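Melanin biosynthesis protein TyrA, putative (Shewanella oneidensis, PDB 2IIZ) binds heme b and is a dye-decolorizing peroxidase of the DyP family, probably using hydrogen peroxide to oxidise its substrates. Local coordinates at residues Thr148-Gly153 against Asp203-Thr208; His273-Gly278 against His286-Thr291. All coordinates share one frame; numbering follows the deposited sequence. Where two conformers were deposited one is given.

Interaction 1: Thr148-Gly153 against Asp203-Thr208; sequences TGFVDG and DIIGRT. With HEM (protoporphyrin IX containing Fe), chain C.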
loop_
_atom_site.group_PDB
_atom_site.type_symbol
_atom_site.label_atom_id
_atom_site.label_comp_id
_atom_site.label_asym_id
_atom_site.label_seq_id
_atom_site.Cartn_x
_atom_site.Cartn_y
_atom_site.Cartn_z
ATOM N N THR A 148 7.385 16.105 0.342
ATOM C CA THR A 148 8.342 17.209 0.491
ATOM C C THR A 148 8.385 17.791 1.919
ATOM O O THR A 148 9.336 18.483 2.283
ATOM C CB THR A 148 8.065 18.358 -0.515
ATOM O OG1 THR A 148 6.679 18.740 -0.487
ATOM C CG2 THR A 148 8.375 17.900 -1.897
ATOM N N GLY A 149 7.357 17.501 2.724
ATOM C CA GLY A 149 7.264 17.983 4.101
ATOM C C GLY A 149 6.458 19.267 4.232
ATOM O O GLY A 149 6.348 19.799 5.337
ATOM N N PHE A 150 5.905 19.760 3.114
ATOM C CA PHE A 150 5.030 20.948 3.069
ATOM C C PHE A 150 3.562 20.561 2.995
ATOM O O PHE A 150 3.216 19.593 2.315
ATOM C CB PHE A 150 5.347 21.791 1.826
ATOM C CG PHE A 150 6.628 22.568 1.937
ATOM C CD1 PHE A 150 7.854 21.925 1.817
ATOM C CD2 PHE A 150 6.609 23.947 2.163
ATOM C CE1 PHE A 150 9.032 22.627 1.924
ATOM C CE2 PHE A 150 7.802 24.657 2.272
ATOM C CZ PHE A 150 9.006 24.002 2.149
ATOM N N VAL A 151 2.703 21.316 3.681
ATOM C CA VAL A 151 1.273 21.037 3.741
ATOM C C VAL A 151 0.654 21.270 2.383
ATOM O O VAL A 151 0.813 22.338 1.824
ATOM C CB VAL A 151 0.555 21.951 4.787
ATOM C CG1 VAL A 151 -0.980 21.778 4.770
ATOM C CG2 VAL A 151 1.077 21.692 6.200
ATOM N N ASP A 152 -0.050 20.270 1.853
ATOM C CA ASP A 152 -0.733 20.380 0.554
ATOM C C ASP A 152 -2.232 20.442 0.823
ATOM O O ASP A 152 -2.751 19.590 1.568
ATOM C CB ASP A 152 -0.414 19.159 -0.315
ATOM C CG ASP A 152 -0.922 19.290 -1.767
ATOM O OD1 ASP A 152 -0.969 20.411 -2.332
ATOM O OD2 ASP A 152 -1.274 18.246 -2.350
ATOM N N GLY A 153 -2.913 21.438 0.235
ATOM C CA GLY A 153 -4.388 21.578 0.322
ATOM C C GLY A 153 -4.932 22.949 0.744
ATOM O O GLY A 153 -6.115 23.272 0.550
ATOM N N ASP A 203 11.481 28.846 -0.475
ATOM C CA ASP A 203 11.529 29.779 -1.605
ATOM C C ASP A 203 10.988 29.155 -2.889
ATOM O O ASP A 203 10.570 29.862 -3.804
ATOM C CB ASP A 203 12.968 30.252 -1.843
ATOM C CG ASP A 203 13.378 31.433 -0.959
ATOM O OD1 ASP A 203 12.637 31.810 -0.018
ATOM O OD2 ASP A 203 14.473 31.990 -1.228
ATOM N N ILE A 204 11.002 27.830 -2.956
ATOM C CA ILE A 204 10.512 27.101 -4.135
ATOM C C ILE A 204 8.982 26.951 -4.086
ATOM O O ILE A 204 8.273 27.040 -5.105
ATOM C CB ILE A 204 11.224 25.716 -4.228
ATOM C CG1 ILE A 204 12.612 25.911 -4.817
ATOM C CG2 ILE A 204 10.448 24.709 -5.081
ATOM C CD1 ILE A 204 13.547 24.833 -4.410
ATOM N N ILE A 205 8.470 26.720 -2.887
ATOM C CA ILE A 205 7.023 26.624 -2.714
ATOM C C ILE A 205 6.349 27.977 -2.537
ATOM O O ILE A 205 5.261 28.159 -3.053
ATOM C CB ILE A 205 6.688 25.638 -1.615
ATOM C CG1 ILE A 205 6.937 24.241 -2.192
ATOM C CG2 ILE A 205 5.206 25.791 -1.153
ATOM C CD1 ILE A 205 7.308 23.269 -1.199
ATOM N N GLY A 206 6.991 28.913 -1.833
ATOM C CA GLY A 206 6.397 30.227 -1.537
ATOM C C GLY A 206 5.608 30.250 -0.228
ATOM O O GLY A 206 4.785 31.146 0.003
ATOM N N ARG A 207 5.856 29.256 0.629
ATOM C CA ARG A 207 5.312 29.233 1.985
ATOM C C ARG A 207 6.378 28.693 2.936
ATOM O O ARG A 207 7.268 27.969 2.496
ATOM C CB ARG A 207 4.064 28.350 2.035
ATOM C CG ARG A 207 2.997 28.740 1.026
ATOM C CD ARG A 207 1.819 27.818 1.088
ATOM N NE ARG A 207 0.985 28.094 2.242
ATOM C CZ ARG A 207 -0.100 28.866 2.227
ATOM N NH1 ARG A 207 -0.514 29.463 1.115
ATOM N NH2 ARG A 207 -0.781 29.046 3.345
ATOM N N THR A 208 6.299 29.036 4.226
ATOM C CA THR A 208 7.203 28.434 5.215
ATOM C C THR A 208 6.780 26.984 5.419
ATOM O O THR A 208 5.610 26.656 5.282
ATOM C CB THR A 208 7.222 29.175 6.566
ATOM O OG1 THR A 208 5.920 29.170 7.156
ATOM C CG2 THR A 208 7.680 30.604 6.375
HETATM C CHA HEM C . -0.592 24.943 -4.060
HETATM C CHB HEM C . 2.324 21.114 -3.855
HETATM C CHC HEM C . 1.440 20.108 -8.447
HETATM C CHD HEM C . -1.883 23.566 -8.530
HETATM C C1A HEM C . 0.306 24.010 -3.612
HETATM C C2A HEM C . 0.919 23.999 -2.301
HETATM C C3A HEM C . 1.727 22.925 -2.262
HETATM C C4A HEM C . 1.637 22.246 -3.527
HETATM C CMA HEM C . 2.616 22.459 -1.097
HETATM C CAA HEM C . 0.666 25.042 -1.185
HETATM C CBA HEM C . -0.494 24.625 -0.258
HETATM C CGA HEM C . -1.835 24.884 -0.909
HETATM O O1A HEM C . -2.520 23.907 -1.333
HETATM O O2A HEM C . -2.240 26.074 -1.010
HETATM C C1B HEM C . 2.345 20.530 -5.083
HETATM C C2B HEM C . 3.149 19.379 -5.434
HETATM C C3B HEM C . 2.900 19.099 -6.719
HETATM C C4B HEM C . 1.937 20.064 -7.192
HETATM C CMB HEM C . 4.095 18.668 -4.440
HETATM C CAB HEM C . 3.470 17.988 -7.614
HETATM C CBB HEM C . 4.722 17.574 -7.473
HETATM C C1C HEM C . 0.481 20.978 -8.862
HETATM C C2C HEM C . -0.030 21.034 -10.206
HETATM C C3C HEM C . -0.957 21.996 -10.240
HETATM C C4C HEM C . -1.046 22.558 -8.906
HETATM C CMC HEM C . 0.470 20.113 -11.330
HETATM C CAC HEM C . -1.810 22.471 -11.432
HETATM C CBC HEM C . -1.723 21.977 -12.674
HETATM C C1D HEM C . -1.865 24.239 -7.340
HETATM C C2D HEM C . -2.777 25.297 -6.993
HETATM C C3D HEM C . -2.373 25.729 -5.596
HETATM C C4D HEM C . -1.261 24.884 -5.248
HETATM C CMD HEM C . -3.912 25.867 -7.870
HETATM C CAD HEM C . -2.995 26.831 -4.721
HETATM C CBD HEM C . -2.165 28.090 -4.907
HETATM C CGD HEM C . -2.843 29.315 -4.338
HETATM O O1D HEM C . -2.388 29.798 -3.255
HETATM O O2D HEM C . -3.821 29.794 -4.968
HETATM N NA HEM C . 0.762 22.927 -4.343
HETATM N NB HEM C . 1.609 20.928 -6.178
HETATM N NC HEM C . -0.152 21.914 -8.078
HETATM N ND HEM C . -0.989 24.021 -6.294
HETATM FE FE HEM C . 0.476 22.557 -6.270
#
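Phe150, the second residue of the GXXDG motif of DyP-type peroxidases (here Gly149 to Gly153), meets Ile205. Its CB lies 3.9 Å from Ile205 CD1 and also comes close to the heme methyl CMA. That same Ile205 methyl lies over one face of the ring as a CH-pi contact, 3.3 Å from the centroid and 13° off the normal. All six ring carbons are within 3.8 Å of it, CG and CD1 nearest, CZ at the far end. With CG1 anti to the carbonyl carbon (chi1 -74°), the isoleucine reaches across from the end of helix 198-205, and its CG2 touches ring atom CD2. CE2 brings the ring edge, in plane, to 3.4 Å from the carbonyl O of Arg207. Phenylalanine suits this buried place: its electron-rich face accepts a methyl while its slightly positive C-H edge suits a carbonyl oxygen.

Gly206, first to leave the helical conformation, has positive phi; a side chain there would collide with the preceding carbonyl O, so glycine fits. Arg207 lays CD 3.8 Å from heme CAA, while NE bonds to Asn212. Asp152, salt-bridged to Arg243, brings OD1 to 3.4 Å from heme C4A. Gly153 N donates to heme propionate O1A at 3.0 Å (N-H...O 145°).

Interaction 2: His273-Gly278 against His286-Thr291; sequences HSMVFG and HLMHFT. With HEM (protoporphyrin IX containing Fe), chain C.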
loop_
_atom_site.group_PDB
_atom_site.type_symbol
_atom_site.label_atom_id
_atom_site.label_comp_id
_atom_site.label_asym_id
_atom_site.label_seq_id
_atom_site.Cartn_x
_atom_site.Cartn_y
_atom_site.Cartn_z
ATOM N N HIS A 273 0.691 25.146 -17.959
ATOM C CA HIS A 273 1.485 25.960 -18.869
ATOM C C HIS A 273 2.347 26.933 -18.056
ATOM O O HIS A 273 3.571 26.961 -18.203
ATOM C CB HIS A 273 0.561 26.691 -19.835
ATOM C CG HIS A 273 1.271 27.541 -20.829
ATOM N ND1 HIS A 273 2.053 28.616 -20.462
ATOM C CD2 HIS A 273 1.310 27.485 -22.181
ATOM C CE1 HIS A 273 2.548 29.183 -21.548
ATOM N NE2 HIS A 273 2.113 28.515 -22.604
ATOM N N SER A 274 1.707 27.717 -17.193
ATOM C CA SER A 274 2.429 28.619 -16.291
ATOM C C SER A 274 3.541 27.933 -15.480
ATOM O O SER A 274 4.552 28.571 -15.179
ATOM C CB SER A 274 1.463 29.323 -15.340
ATOM O OG SER A 274 2.172 29.874 -14.252
HETATM N N MSE A 275 3.361 26.654 -15.127
HETATM C CA MSE A 275 4.410 25.908 -14.425
HETATM C C MSE A 275 5.568 25.503 -15.339
HETATM O O MSE A 275 6.725 25.710 -15.000
HETATM C CB MSE A 275 3.857 24.630 -13.788
HETATM C CG MSE A 275 2.784 24.837 -12.738
HETATM SE SE MSE A 275 2.230 23.192 -11.941
HETATM C CE MSE A 275 3.796 22.223 -11.887
ATOM N N VAL A 276 5.254 24.916 -16.488
ATOM C CA VAL A 276 6.283 24.421 -17.411
ATOM C C VAL A 276 7.017 25.556 -18.138
ATOM O O VAL A 276 8.251 25.649 -18.122
ATOM C CB VAL A 276 5.678 23.474 -18.489
ATOM C CG1 VAL A 276 6.696 23.202 -19.639
ATOM C CG2 VAL A 276 5.234 22.172 -17.845
ATOM N N PHE A 277 6.227 26.413 -18.775
ATOM C CA PHE A 277 6.738 27.493 -19.604
ATOM C C PHE A 277 6.995 28.802 -18.864
ATOM O O PHE A 277 7.782 29.617 -19.317
ATOM C CB PHE A 277 5.770 27.706 -20.750
ATOM C CG PHE A 277 5.770 26.578 -21.721
ATOM C CD1 PHE A 277 6.758 26.489 -22.695
ATOM C CD2 PHE A 277 4.801 25.601 -21.668
ATOM C CE1 PHE A 277 6.767 25.431 -23.607
ATOM C CE2 PHE A 277 4.801 24.545 -22.572
ATOM C CZ PHE A 277 5.780 24.456 -23.540
ATOM N N GLY A 278 6.337 29.010 -17.733
ATOM C CA GLY A 278 6.635 30.149 -16.877
ATOM C C GLY A 278 5.911 31.416 -17.284
ATOM O O GLY A 278 5.004 31.405 -18.128
ATOM N N HIS A 286 10.199 26.236 -10.204
ATOM C CA HIS A 286 11.384 25.476 -9.807
ATOM C C HIS A 286 11.105 24.198 -9.036
ATOM O O HIS A 286 12.026 23.430 -8.804
ATOM C CB HIS A 286 12.342 26.370 -9.040
ATOM C CG HIS A 286 13.119 27.297 -9.928
ATOM N ND1 HIS A 286 14.321 27.848 -9.553
ATOM C CD2 HIS A 286 12.863 27.759 -11.174
ATOM C CE1 HIS A 286 14.771 28.618 -10.529
ATOM N NE2 HIS A 286 13.904 28.582 -11.524
ATOM N N LEU A 287 9.844 23.973 -8.647
ATOM C CA LEU A 287 9.448 22.735 -7.975
ATOM C C LEU A 287 9.648 21.596 -8.956
ATOM O O LEU A 287 9.961 20.455 -8.563
ATOM C CB LEU A 287 7.988 22.788 -7.511
ATOM C CG LEU A 287 7.427 21.554 -6.776
ATOM C CD1 LEU A 287 8.302 21.134 -5.612
ATOM C CD2 LEU A 287 5.991 21.802 -6.274
HETATM N N MSE A 288 9.480 21.934 -10.238
HETATM C CA MSE A 288 9.610 20.955 -11.302
HETATM C C MSE A 288 11.046 20.432 -11.450
HETATM O O MSE A 288 11.278 19.428 -12.142
HETATM C CB MSE A 288 9.119 21.536 -12.629
HETATM C CG MSE A 288 7.640 21.870 -12.644
HETATM SE SE MSE A 288 6.933 22.066 -14.452
HETATM C CE MSE A 288 7.101 20.212 -15.103
ATOM N N HIS A 289 12.012 21.087 -10.803
ATOM C CA HIS A 289 13.393 20.560 -10.814
ATOM C C HIS A 289 13.530 19.374 -9.879
ATOM O O HIS A 289 14.611 18.801 -9.780
ATOM C CB HIS A 289 14.406 21.604 -10.359
ATOM C CG HIS A 289 14.381 22.869 -11.146
ATOM N ND1 HIS A 289 14.888 24.047 -10.651
ATOM C CD2 HIS A 289 13.918 23.150 -12.390
ATOM C CE1 HIS A 289 14.743 25.001 -11.559
ATOM N NE2 HIS A 289 14.156 24.483 -12.623
ATOM N N PHE A 290 12.452 19.005 -9.188
ATOM C CA PHE A 290 12.559 18.044 -8.067
ATOM C C PHE A 290 11.623 16.840 -8.144
ATOM O O PHE A 290 11.690 15.946 -7.284
ATOM C CB PHE A 290 12.386 18.793 -6.739
ATOM C CG PHE A 290 13.441 19.854 -6.526
ATOM C CD1 PHE A 290 14.650 19.526 -5.951
ATOM C CD2 PHE A 290 13.219 21.163 -6.921
ATOM C CE1 PHE A 290 15.633 20.476 -5.758
ATOM C CE2 PHE A 290 14.188 22.132 -6.740
ATOM C CZ PHE A 290 15.407 21.788 -6.150
ATOM N N THR A 291 10.768 16.825 -9.169
ATOM C CA THR A 291 9.806 15.755 -9.376
ATOM C C THR A 291 9.517 15.647 -10.841
ATOM O O THR A 291 9.669 16.626 -11.556
ATOM C CB THR A 291 8.502 16.023 -8.631
ATOM O OG1 THR A 291 7.675 14.857 -8.671
ATOM C CG2 THR A 291 7.772 17.217 -9.223
HETATM C CHA HEM C . -0.592 24.943 -4.060
HETATM C CHB HEM C . 2.324 21.114 -3.855
HETATM C CHC HEM C . 1.440 20.108 -8.447
HETATM C CHD HEM C . -1.883 23.566 -8.530
HETATM C C1A HEM C . 0.306 24.010 -3.612
HETATM C C2A HEM C . 0.919 23.999 -2.301
HETATM C C3A HEM C . 1.727 22.925 -2.262
HETATM C C4A HEM C . 1.637 22.246 -3.527
HETATM C CMA HEM C . 2.616 22.459 -1.097
HETATM C CAA HEM C . 0.666 25.042 -1.185
HETATM C CBA HEM C . -0.494 24.625 -0.258
HETATM C CGA HEM C . -1.835 24.884 -0.909
HETATM O O1A HEM C . -2.520 23.907 -1.333
HETATM O O2A HEM C . -2.240 26.074 -1.010
HETATM C C1B HEM C . 2.345 20.530 -5.083
HETATM C C2B HEM C . 3.149 19.379 -5.434
HETATM C C3B HEM C . 2.900 19.099 -6.719
HETATM C C4B HEM C . 1.937 20.064 -7.192
HETATM C CMB HEM C . 4.095 18.668 -4.440
HETATM C CAB HEM C . 3.470 17.988 -7.614
HETATM C CBB HEM C . 4.722 17.574 -7.473
HETATM C C1C HEM C . 0.481 20.978 -8.862
HETATM C C2C HEM C . -0.030 21.034 -10.206
HETATM C C3C HEM C . -0.957 21.996 -10.240
HETATM C C4C HEM C . -1.046 22.558 -8.906
HETATM C CMC HEM C . 0.470 20.113 -11.330
HETATM C CAC HEM C . -1.810 22.471 -11.432
HETATM C CBC HEM C . -1.723 21.977 -12.674
HETATM C C1D HEM C . -1.865 24.239 -7.340
HETATM C C2D HEM C . -2.777 25.297 -6.993
HETATM C C3D HEM C . -2.373 25.729 -5.596
HETATM C C4D HEM C . -1.261 24.884 -5.248
HETATM C CMD HEM C . -3.912 25.867 -7.870
HETATM C CAD HEM C . -2.995 26.831 -4.721
HETATM C CBD HEM C . -2.165 28.090 -4.907
HETATM C CGD HEM C . -2.843 29.315 -4.338
HETATM O O1D HEM C . -2.388 29.798 -3.255
HETATM O O2D HEM C . -3.821 29.794 -4.968
HETATM N NA HEM C . 0.762 22.927 -4.343
HETATM N NB HEM C . 1.609 20.928 -6.178
HETATM N NC HEM C . -0.152 21.914 -8.078
HETATM N ND HEM C . -0.989 24.021 -6.294
HETATM FE FE HEM C . 0.476 22.557 -6.270
#
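Met288, Met275 and Val276 make the contact in which the end of helix 266-276 packs on the 3-10 turn that follows it. Met275 forms part of the heme pocket wall together with Leu287 and Thr291; Met288 and Val276 pack behind it. Both methionines are present as selenomethionine. Met288, the most covered of the three, projects from the turn toward the helix. Its chain runs nearly extended through chi2 and then bends at chi3 (67°), which turns the methyl CE aside to Val276 CG2 at 3.9 Å. The selenium itself lies 3.8 Å from the same valine methyl and 3.7 Å from the backbone O of Met275. Met288 was modelled in two conformers, so these details describe one of them.

Met275 crosses Met288 at about a right angle, its CE resting 3.9 Å from Met288 CG. Its CB leaves the helix to one side, and the long, unbranched chain carries SE to the heme, 3.6 Å from C2C, close to the axial ligand His225. Leu287 places CD2 3.8 Å from heme C2B, on the same face of the porphyrin as Met275 SE. Thr291 opens strand 291-301 and turns its CG2 to the vinyl carbon CBB, 3.5 Å away, while its OG1 is bonded to His188 ND1.

Although its CB points away from 286-291, Val276 branches there, so CG2 can still meet Met288; the side chain also touches Glu91 of strand 89-91. Methionine suits the other two positions because its chain is flexible and its natural sulfur, like selenium, is polarisable; Met275 can thus also follow a flat porphyrin. The two segments meet without hydrogen bonds, and their contact probably depends mainly on shape and dispersion, consistent with an apolar lining beside the heme.

From the N terminus the chain first runs through strands 21-29 to 130-139. Interaction 1 then closes a long loop, joining the segment after strand 130-139 to the end of helix 198-205, with helix 160-166, strand 179-188 and helix 190-193 between. The chain next supplies His225, the axial ligand, and strands 238-249 and 254-262. Interaction 2 closes a short loop, with seven residues between its segments, and joins helix 266-276 to the turn leading into strand 291-301 of the same antiparallel sheet. The two neither nest nor cross. They touch at Ile204, whose CD1 and CG2 pack on Phe290 and Leu287. The heme joins them too: Asp152 faces one side of the porphyrin, Met275 and Leu287 the other.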